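PDB 1U5K: hypothetical protein from Deinococcus radiodurans, which probably takes part in DNA repair and in recombination by the RecF pathway, and binds a zinc ion. Local coordinates for residues Ile11-Arg16 against Asp114-Ser119; Ile24-Thr29 against Lys33-Ala38; Val58-Gly63 against Ala69-Ala74. One frame throughout, in Å; residues are numbered along the deposited sequence.

Contact 1: Ile11-Arg16 against Asp114-Ser119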
loop_
_atom_site.group_PDB
_atom_site.type_symbol
_atom_site.label_atom_id
_atom_site.label_comp_id
_atom_site.label_asym_id
_atom_site.label_seq_id
_atom_site.Cartn_x
_atom_site.Cartn_y
_atom_site.Cartn_z
ATOM N N ILE A 11 -9.485 -13.777 -14.477
ATOM C CA ILE A 11 -8.162 -13.200 -14.551
ATOM C C ILE A 11 -7.561 -13.062 -13.159
ATOM O O ILE A 11 -8.161 -12.462 -12.268
ATOM C CB ILE A 11 -8.292 -11.819 -15.220
ATOM C CG1 ILE A 11 -8.754 -12.012 -16.669
ATOM C CG2 ILE A 11 -6.911 -11.192 -15.246
ATOM C CD1 ILE A 11 -9.147 -10.766 -17.374
ATOM N N VAL A 12 -6.330 -13.540 -13.045
ATOM C CA VAL A 12 -5.563 -13.507 -11.815
ATOM C C VAL A 12 -5.129 -12.072 -11.604
ATOM O O VAL A 12 -4.463 -11.502 -12.457
ATOM C CB VAL A 12 -4.302 -14.384 -11.900
ATOM C CG1 VAL A 12 -3.493 -14.331 -10.624
ATOM C CG2 VAL A 12 -4.671 -15.797 -12.196
ATOM N N ILE A 13 -5.537 -11.483 -10.491
ATOM C CA ILE A 13 -5.163 -10.122 -10.132
ATOM C C ILE A 13 -4.181 -10.003 -8.964
ATOM O O ILE A 13 -3.582 -8.944 -8.764
ATOM C CB ILE A 13 -6.392 -9.225 -9.934
ATOM C CG1 ILE A 13 -7.265 -9.682 -8.767
ATOM C CG2 ILE A 13 -7.142 -9.124 -11.237
ATOM C CD1 ILE A 13 -8.108 -8.598 -8.138
ATOM N N ARG A 14 -4.002 -11.085 -8.212
ATOM C CA ARG A 14 -3.044 -11.132 -7.118
ATOM C C ARG A 14 -2.631 -12.584 -6.890
ATOM O O ARG A 14 -3.467 -13.484 -6.947
ATOM C CB ARG A 14 -3.611 -10.536 -5.823
ATOM C CG ARG A 14 -2.533 -10.002 -4.898
ATOM C CD ARG A 14 -3.026 -9.225 -3.663
ATOM N NE ARG A 14 -3.817 -8.047 -4.013
ATOM C CZ ARG A 14 -5.139 -7.978 -3.951
ATOM N NH1 ARG A 14 -5.866 -8.992 -3.495
ATOM N NH2 ARG A 14 -5.757 -6.865 -4.311
ATOM N N ARG A 15 -1.347 -12.774 -6.597
ATOM C CA ARG A 15 -0.736 -14.074 -6.314
ATOM C C ARG A 15 0.115 -13.914 -5.062
ATOM O O ARG A 15 0.943 -13.005 -4.993
ATOM C CB ARG A 15 0.101 -14.512 -7.514
ATOM C CG ARG A 15 1.084 -15.634 -7.271
ATOM C CD ARG A 15 1.942 -15.956 -8.485
ATOM N NE ARG A 15 2.948 -16.966 -8.150
ATOM C CZ ARG A 15 2.912 -18.221 -8.564
ATOM N NH1 ARG A 15 1.925 -18.641 -9.328
ATOM N NH2 ARG A 15 3.873 -19.068 -8.222
ATOM N N ARG A 16 -0.174 -14.716 -4.043
ATOM C CA ARG A 16 0.631 -14.844 -2.837
ATOM C C ARG A 16 1.225 -16.249 -2.762
ATOM O O ARG A 16 0.506 -17.243 -2.831
ATOM C CB ARG A 16 -0.221 -14.551 -1.597
ATOM C CG ARG A 16 0.483 -14.782 -0.261
ATOM C CD ARG A 16 1.621 -13.798 0.008
ATOM N NE ARG A 16 1.058 -12.487 0.310
ATOM C CZ ARG A 16 0.602 -12.123 1.498
ATOM N NH1 ARG A 16 0.687 -12.940 2.539
ATOM N NH2 ARG A 16 0.080 -10.914 1.660
ATOM N N ASP A 114 -16.040 -7.830 -18.116
ATOM C CA ASP A 114 -15.740 -7.647 -19.536
ATOM C C ASP A 114 -14.938 -6.374 -19.796
ATOM O O ASP A 114 -14.001 -6.354 -20.600
ATOM C CB ASP A 114 -17.032 -7.539 -20.341
ATOM C CG ASP A 114 -17.717 -8.875 -20.532
ATOM O OD1 ASP A 114 -17.049 -9.935 -20.490
ATOM O OD2 ASP A 114 -18.942 -8.910 -20.741
ATOM N N LEU A 115 -15.345 -5.306 -19.120
ATOM C CA LEU A 115 -14.630 -4.043 -19.158
ATOM C C LEU A 115 -13.233 -4.165 -18.573
ATOM O O LEU A 115 -12.286 -3.573 -19.102
ATOM C CB LEU A 115 -15.376 -2.960 -18.392
ATOM C CG LEU A 115 -15.602 -1.548 -18.927
ATOM C CD1 LEU A 115 -15.332 -0.571 -17.802
ATOM C CD2 LEU A 115 -14.912 -1.107 -20.211
ATOM N N PHE A 116 -13.100 -4.861 -17.445
ATOM C CA PHE A 116 -11.765 -5.101 -16.895
ATOM C C PHE A 116 -10.829 -5.849 -17.855
ATOM O O PHE A 116 -9.679 -5.462 -18.076
ATOM C CB PHE A 116 -11.851 -5.820 -15.549
ATOM C CG PHE A 116 -10.515 -6.167 -14.988
ATOM C CD1 PHE A 116 -9.737 -5.184 -14.395
ATOM C CD2 PHE A 116 -10.035 -7.452 -15.071
ATOM C CE1 PHE A 116 -8.480 -5.488 -13.917
ATOM C CE2 PHE A 116 -8.791 -7.762 -14.585
ATOM C CZ PHE A 116 -8.010 -6.783 -14.011
ATOM N N ALA A 117 -11.319 -6.937 -18.434
ATOM C CA ALA A 117 -10.543 -7.734 -19.376
ATOM C C ALA A 117 -10.107 -6.874 -20.563
ATOM O O ALA A 117 -8.941 -6.923 -20.980
ATOM C CB ALA A 117 -11.339 -8.954 -19.836
ATOM N N ALA A 118 -11.002 -6.010 -21.034
ATOM C CA ALA A 118 -10.684 -5.132 -22.168
ATOM C C ALA A 118 -9.604 -4.128 -21.788
ATOM O O ALA A 118 -8.767 -3.763 -22.603
ATOM C CB ALA A 118 -11.934 -4.402 -22.652
ATOM N N SER A 119 -9.612 -3.691 -20.529
ATOM C CA SER A 119 -8.610 -2.765 -20.031
ATOM C C SER A 119 -7.234 -3.392 -20.119
ATOM O O SER A 119 -6.290 -2.727 -20.528
ATOM C CB SER A 119 -8.956 -2.245 -18.621
ATOM O OG SER A 119 -8.490 -3.097 -17.600
#

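Contact 2: Ile24-Thr29 against Lys33-Ala38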
loop_
_atom_site.group_PDB
_atom_site.type_symbol
_atom_site.label_atom_id
_atom_site.label_comp_id
_atom_site.label_asym_id
_atom_site.label_seq_id
_atom_site.Cartn_x
_atom_site.Cartn_y
_atom_site.Cartn_z
ATOM N N ILE A 24 -1.988 -18.582 -3.164
ATOM C CA ILE A 24 -3.289 -17.986 -2.917
ATOM C C ILE A 24 -3.507 -16.926 -3.997
ATOM O O ILE A 24 -2.708 -16.006 -4.173
ATOM C CB ILE A 24 -3.343 -17.344 -1.527
ATOM C CG1 ILE A 24 -3.218 -18.381 -0.408
ATOM C CG2 ILE A 24 -4.615 -16.536 -1.383
ATOM C CD1 ILE A 24 -3.259 -17.769 0.980
ATOM N N VAL A 25 -4.601 -17.066 -4.732
ATOM C CA VAL A 25 -4.882 -16.147 -5.821
ATOM C C VAL A 25 -6.223 -15.484 -5.641
ATOM O O VAL A 25 -7.161 -16.054 -5.093
ATOM C CB VAL A 25 -4.874 -16.805 -7.199
ATOM C CG1 VAL A 25 -3.449 -17.020 -7.646
ATOM C CG2 VAL A 25 -5.695 -18.077 -7.214
ATOM N N THR A 26 -6.280 -14.236 -6.090
ATOM C CA THR A 26 -7.557 -13.587 -6.270
ATOM C C THR A 26 -7.807 -13.479 -7.769
ATOM O O THR A 26 -6.916 -13.118 -8.533
ATOM C CB THR A 26 -7.543 -12.242 -5.573
ATOM O OG1 THR A 26 -7.410 -12.451 -4.166
ATOM C CG2 THR A 26 -8.888 -11.550 -5.705
ATOM N N LEU A 27 -9.032 -13.788 -8.170
ATOM C CA LEU A 27 -9.434 -13.682 -9.555
ATOM C C LEU A 27 -10.624 -12.752 -9.687
ATOM O O LEU A 27 -11.534 -12.713 -8.855
ATOM C CB LEU A 27 -9.818 -15.038 -10.134
ATOM C CG LEU A 27 -8.944 -16.285 -10.024
ATOM C CD1 LEU A 27 -9.580 -17.294 -10.961
ATOM C CD2 LEU A 27 -7.547 -16.048 -10.436
ATOM N N LEU A 28 -10.625 -11.998 -10.777
ATOM C CA LEU A 28 -11.851 -11.357 -11.212
ATOM C C LEU A 28 -12.470 -12.218 -12.306
ATOM O O LEU A 28 -11.797 -12.596 -13.258
ATOM C CB LEU A 28 -11.561 -9.933 -11.663
ATOM C CG LEU A 28 -10.989 -9.015 -10.589
ATOM C CD1 LEU A 28 -10.789 -7.676 -11.244
ATOM C CD2 LEU A 28 -11.848 -8.948 -9.343
ATOM N N THR A 29 -13.753 -12.517 -12.135
ATOM C CA THR A 29 -14.550 -13.375 -13.010
ATOM C C THR A 29 -15.917 -12.782 -13.339
ATOM O O THR A 29 -16.403 -11.930 -12.594
ATOM C CB THR A 29 -14.788 -14.769 -12.389
ATOM O OG1 THR A 29 -15.907 -14.764 -11.485
ATOM C CG2 THR A 29 -13.584 -15.208 -11.585
ATOM N N LYS A 33 -15.827 -11.648 -7.725
ATOM C CA LYS A 33 -14.472 -11.842 -7.241
ATOM C C LYS A 33 -14.349 -13.233 -6.633
ATOM O O LYS A 33 -15.284 -13.654 -5.958
ATOM C CB LYS A 33 -14.179 -10.827 -6.144
ATOM C CG LYS A 33 -14.032 -9.360 -6.528
ATOM C CD LYS A 33 -13.641 -8.630 -5.237
ATOM C CE LYS A 33 -14.007 -7.172 -5.224
ATOM N NZ LYS A 33 -13.113 -6.360 -4.333
ATOM N N LEU A 34 -13.196 -13.883 -6.784
ATOM C CA LEU A 34 -12.938 -15.217 -6.265
ATOM C C LEU A 34 -11.543 -15.271 -5.650
ATOM O O LEU A 34 -10.572 -14.910 -6.301
ATOM C CB LEU A 34 -13.035 -16.261 -7.384
ATOM C CG LEU A 34 -12.666 -17.719 -7.094
ATOM C CD1 LEU A 34 -13.537 -18.312 -6.001
ATOM C CD2 LEU A 34 -12.778 -18.532 -8.371
ATOM N N LYS A 35 -11.464 -15.703 -4.396
ATOM C CA LYS A 35 -10.218 -16.015 -3.708
ATOM C C LYS A 35 -10.119 -17.525 -3.524
ATOM O O LYS A 35 -11.085 -18.175 -3.141
ATOM C CB LYS A 35 -10.152 -15.288 -2.364
ATOM C CG LYS A 35 -8.767 -15.282 -1.722
ATOM C CD LYS A 35 -8.577 -14.121 -0.747
ATOM C CE LYS A 35 -7.362 -14.322 0.151
ATOM N NZ LYS A 35 -7.330 -13.456 1.367
ATOM N N ALA A 36 -8.962 -18.090 -3.845
ATOM C CA ALA A 36 -8.738 -19.520 -3.736
ATOM C C ALA A 36 -7.257 -19.829 -3.536
ATOM O O ALA A 36 -6.391 -19.005 -3.824
ATOM C CB ALA A 36 -9.227 -20.217 -4.984
ATOM N N ILE A 37 -6.977 -21.034 -3.053
ATOM C CA ILE A 37 -5.638 -21.504 -2.712
ATOM C C ILE A 37 -5.310 -22.762 -3.509
ATOM O O ILE A 37 -6.118 -23.687 -3.536
ATOM C CB ILE A 37 -5.528 -21.775 -1.195
ATOM C CG1 ILE A 37 -4.132 -22.284 -0.828
ATOM C CG2 ILE A 37 -6.549 -22.804 -0.700
ATOM C CD1 ILE A 37 -3.827 -22.119 0.655
ATOM N N ALA A 38 -4.158 -22.784 -4.172
ATOM C CA ALA A 38 -3.619 -23.982 -4.797
ATOM C C ALA A 38 -2.586 -24.568 -3.836
ATOM O O ALA A 38 -1.488 -24.028 -3.668
ATOM C CB ALA A 38 -3.012 -23.666 -6.159
#

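Contact 3: Val58-Gly63 against Ala69-Ala74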
loop_
_atom_site.group_PDB
_atom_site.type_symbol
_atom_site.label_atom_id
_atom_site.label_comp_id
_atom_site.label_asym_id
_atom_site.label_seq_id
_atom_site.Cartn_x
_atom_site.Cartn_y
_atom_site.Cartn_z
ATOM N N VAL A 58 -10.518 -22.648 -13.877
ATOM C CA VAL A 58 -10.186 -23.355 -12.652
ATOM C C VAL A 58 -11.389 -24.164 -12.194
ATOM O O VAL A 58 -12.528 -23.711 -12.277
ATOM C CB VAL A 58 -9.804 -22.427 -11.476
ATOM C CG1 VAL A 58 -8.430 -21.814 -11.697
ATOM C CG2 VAL A 58 -10.837 -21.343 -11.215
ATOM N N GLN A 59 -11.108 -25.369 -11.715
ATOM C CA GLN A 59 -12.077 -26.132 -10.950
ATOM C C GLN A 59 -11.772 -25.912 -9.477
ATOM O O GLN A 59 -10.684 -26.204 -8.998
ATOM C CB GLN A 59 -11.990 -27.613 -11.313
ATOM C CG GLN A 59 -13.005 -28.479 -10.599
ATOM C CD GLN A 59 -12.995 -29.884 -11.148
ATOM O OE1 GLN A 59 -13.763 -30.181 -12.062
ATOM N NE2 GLN A 59 -12.094 -30.722 -10.651
ATOM N N VAL A 60 -12.761 -25.423 -8.744
ATOM C CA VAL A 60 -12.549 -25.129 -7.333
ATOM C C VAL A 60 -13.513 -25.906 -6.450
ATOM O O VAL A 60 -14.673 -26.126 -6.808
ATOM C CB VAL A 60 -12.702 -23.632 -6.967
ATOM C CG1 VAL A 60 -11.478 -22.866 -7.416
ATOM C CG2 VAL A 60 -13.976 -23.040 -7.512
ATOM N N TYR A 61 -13.014 -26.259 -5.271
ATOM C CA TYR A 61 -13.793 -26.977 -4.268
ATOM C C TYR A 61 -13.986 -26.097 -3.040
ATOM O O TYR A 61 -13.007 -25.648 -2.454
ATOM C CB TYR A 61 -13.023 -28.234 -3.864
ATOM C CG TYR A 61 -13.592 -28.955 -2.666
ATOM C CD1 TYR A 61 -14.704 -29.783 -2.806
ATOM C CD2 TYR A 61 -12.999 -28.857 -1.413
ATOM C CE1 TYR A 61 -15.220 -30.484 -1.717
ATOM C CE2 TYR A 61 -13.512 -29.530 -0.321
ATOM C CZ TYR A 61 -14.649 -30.325 -0.475
ATOM O OH TYR A 61 -15.209 -31.025 0.575
ATOM N N GLN A 62 -15.235 -25.861 -2.650
ATOM C CA GLN A 62 -15.550 -25.216 -1.383
ATOM C C GLN A 62 -15.995 -26.263 -0.361
ATOM O O GLN A 62 -17.101 -26.811 -0.447
ATOM C CB GLN A 62 -16.654 -24.169 -1.546
ATOM C CG GLN A 62 -17.021 -23.460 -0.245
ATOM C CD GLN A 62 -15.843 -22.713 0.350
ATOM O OE1 GLN A 62 -15.340 -21.784 -0.277
ATOM N NE2 GLN A 62 -15.370 -23.133 1.520
ATOM N N GLY A 63 -15.105 -26.515 0.593
ATOM C CA GLY A 63 -15.396 -27.322 1.760
ATOM C C GLY A 63 -16.619 -26.842 2.519
ATOM O O GLY A 63 -17.076 -25.710 2.342
ATOM N N ALA A 69 -11.833 -21.428 -0.848
ATOM C CA ALA A 69 -11.957 -22.412 -1.915
ATOM C C ALA A 69 -10.576 -22.893 -2.340
ATOM O O ALA A 69 -9.610 -22.131 -2.363
ATOM C CB ALA A 69 -12.708 -21.841 -3.104
ATOM N N SER A 70 -10.499 -24.175 -2.676
ATOM C CA SER A 70 -9.234 -24.796 -3.021
ATOM C C SER A 70 -9.250 -25.093 -4.518
ATOM O O SER A 70 -10.286 -25.469 -5.049
ATOM C CB SER A 70 -9.016 -26.020 -2.124
ATOM O OG SER A 70 -8.978 -27.195 -2.903
ATOM N N VAL A 71 -8.134 -24.866 -5.204
ATOM C CA VAL A 71 -8.029 -25.053 -6.648
ATOM C C VAL A 71 -7.617 -26.495 -6.900
ATOM O O VAL A 71 -6.602 -26.944 -6.376
ATOM C CB VAL A 71 -6.966 -24.143 -7.310
ATOM C CG1 VAL A 71 -6.830 -24.457 -8.793
ATOM C CG2 VAL A 71 -7.298 -22.681 -7.123
ATOM N N LYS A 72 -8.419 -27.215 -7.680
ATOM C CA LYS A 72 -8.169 -28.622 -7.965
ATOM C C LYS A 72 -7.517 -28.748 -9.339
ATOM O O LYS A 72 -6.635 -29.582 -9.540
ATOM C CB LYS A 72 -9.467 -29.429 -7.837
ATOM C CG LYS A 72 -9.993 -29.513 -6.398
ATOM C CD LYS A 72 -10.396 -30.936 -5.952
ATOM C CE LYS A 72 -10.858 -31.088 -4.487
ATOM N NZ LYS A 72 -12.014 -32.004 -4.158
ATOM N N GLN A 73 -7.963 -27.936 -10.292
ATOM C CA GLN A 73 -7.335 -27.873 -11.609
ATOM C C GLN A 73 -7.301 -26.439 -12.133
ATOM O O GLN A 73 -8.124 -25.596 -11.784
ATOM C CB GLN A 73 -8.088 -28.743 -12.617
ATOM C CG GLN A 73 -8.013 -30.243 -12.383
ATOM C CD GLN A 73 -9.064 -30.986 -13.183
ATOM O OE1 GLN A 73 -9.497 -30.502 -14.227
ATOM N NE2 GLN A 73 -9.474 -32.157 -12.707
ATOM N N ALA A 74 -6.337 -26.168 -13.002
ATOM C CA ALA A 74 -6.206 -24.846 -13.598
ATOM C C ALA A 74 -5.673 -25.001 -15.012
ATOM O O ALA A 74 -4.715 -25.735 -15.244
ATOM C CB ALA A 74 -5.282 -23.979 -12.758
#

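Contact 1: Ile11-Arg16 against Asp114-Ser119
Ile-11 and Ile-13, alternate residues of strand 5-17, both reach the ring of Phe-116 on helix 110-125. Their CG2 methyls meet it differently. CG2 of Ile-11 lies close to the ring plane, at the edge, 4.0 Å from CE2 of Phe-116, whereas CG2 of Ile-13 approaches obliquely, 3.7 Å from CZ of the same ring. Phe-116 is carried to them by its first torsion: CG stands opposite the backbone N (chi1 176°), and the ring projects from the helix toward the strand. Ile-11 divides its branches between two partners. Its CG1 arm runs out extended (chi2 170°) and sets CD1 3.8 Å from CB of Ala-117, while CG2 stays with the ring. No hydrogen bond crosses the interface; all three side-chain pairs are apolar, and just 154 Å² is buried. The segment axes stay 10.9 Å apart and cross at 78°, a helix laid almost at right angles over a strand of the N-terminal OB-fold sheet. At Ile-13 that strand carries a classic beta bulge, Ile-13 and Arg-14 both facing Thr-26. Replacing Phe-116 with an alanine would probably leave the CG2 methyls of Ile-11 and Ile-13 without their shared partner and open a gap between sheet and helix. Ala-99 of helix 86-102 also touches the Phe-116 side chain, and Ala-96 of that helix touches Ile-13. One turn further along helix 110-125, Ser-119 OG donates to Phe-116 O at 2.7 Å, in the carbonyl plane and on a lone pair.

Contact 2: Ile24-Thr29 against Lys33-Ala38
Val-25 and Ala-36 form one hydrogen-bonded pair of this antiparallel ladder, Leu-27 and Leu-34 the other, and in each pair both N-H groups and both carbonyls are satisfied across the strands. Val-25 N gives to Ala-36 O at 2.8 Å, nearly straight at 168°, and Ala-36 N returns a bond to Val-25 O. Leu-27 N reaches Leu-34 O at 2.7 Å; the reverse bond, Leu-34 N to Leu-27 O, is 2.9 Å. Each of the four carbonyls also receives a CA-H...O contact, as where Thr-26 CA lies 3.3 Å from Leu-34 O. Residues of the non-hydrogen-bonded pairs use their backbone groups on neighbouring strands: Thr-26 bonds with Ile-13 and Arg-14, and Ile-37 with Ala-69 and Val-71. Lys-33 runs beside Leu-28, its CG 3.6 Å from Leu-28 CD2, and its NZ is held by a hydrogen bond to Phe-103 O and a salt bridge to Asp-100. Next to the turn, Thr-29 OG1 is hydrogen-bonded to Gly-32 O. At the other end, Ile-24 CG1 packs 3.9 Å from Ile-37 CD1. With alternating pair types and a 157° angle between strand directions, this is a tight beta hairpin, strands two and three of the OB-fold sheet.

Contact 3: Val58-Gly63 against Ala69-Ala74
A beta hairpin with a classic bulge joins strands 55-61 and 69-78 of the OB-fold sheet. At the bulge, Lys-72 and Gln-73 both face Gln-59, and the register shifts by one residue before Val-60 pairs with Val-71. Gln-59 O takes a strong bond from Lys-72 N (2.8 Å) and a weak one from Gln-73 N at 3.5 Å, while Gln-59 N donates to Gln-73 O. Beyond the shift, Tyr-61 and Ser-70 exchange two backbone bonds, Tyr-61 N to Ser-70 O being 2.8 Å. Lys-72, one of the two bulge residues, points its side chain toward the other strand and reaches Tyr-61. Bent at chi2 and chi4, the chain of Lys-72 lays its CE 3.6 Å from Tyr-61 CB and puts NZ over one face of the Tyr-61 ring, 4.1 Å from the centroid and 28° off the normal: a cation-pi contact. The side chains of Gln-59 and Gln-73 run alongside each other, their amide planes 45° apart. The buried valines fill the other face of the hairpin, with Val-58 CG1 4.0 Å from Ala-74 CB and Val-60 CG1 4.2 Å from Val-71 CG2. A bulge of this kind accentuates the twist of antiparallel strands, the strand directions here standing at 136°, in keeping with the strongly curled sheet of an OB fold.

All three contacts share the five-stranded sheet of the N-terminal OB fold, whose order is 5-17, 23-29, 32-38, 69-78, 55-61, the outer two strands pairing as well. Contacts 2 and 3 are successive hairpins, centres 10 Å apart, stitched together by two probable hydrogen bonds, such as Ile-37 O to Val-71 N at 2.9 Å. Contact 1 spans both along the chain and brings helix 110-125 onto the first strand. Its centre lies 11 Å from that of contact 2 and 18 Å from that of contact 3; contacts 1 and 2 meet in a probable hydrogen bond between Ile-11 N and Leu-28 O. The hairpins supply four of the five strands, and contact 1 joins the remaining one, 5-17, to the helical part that follows.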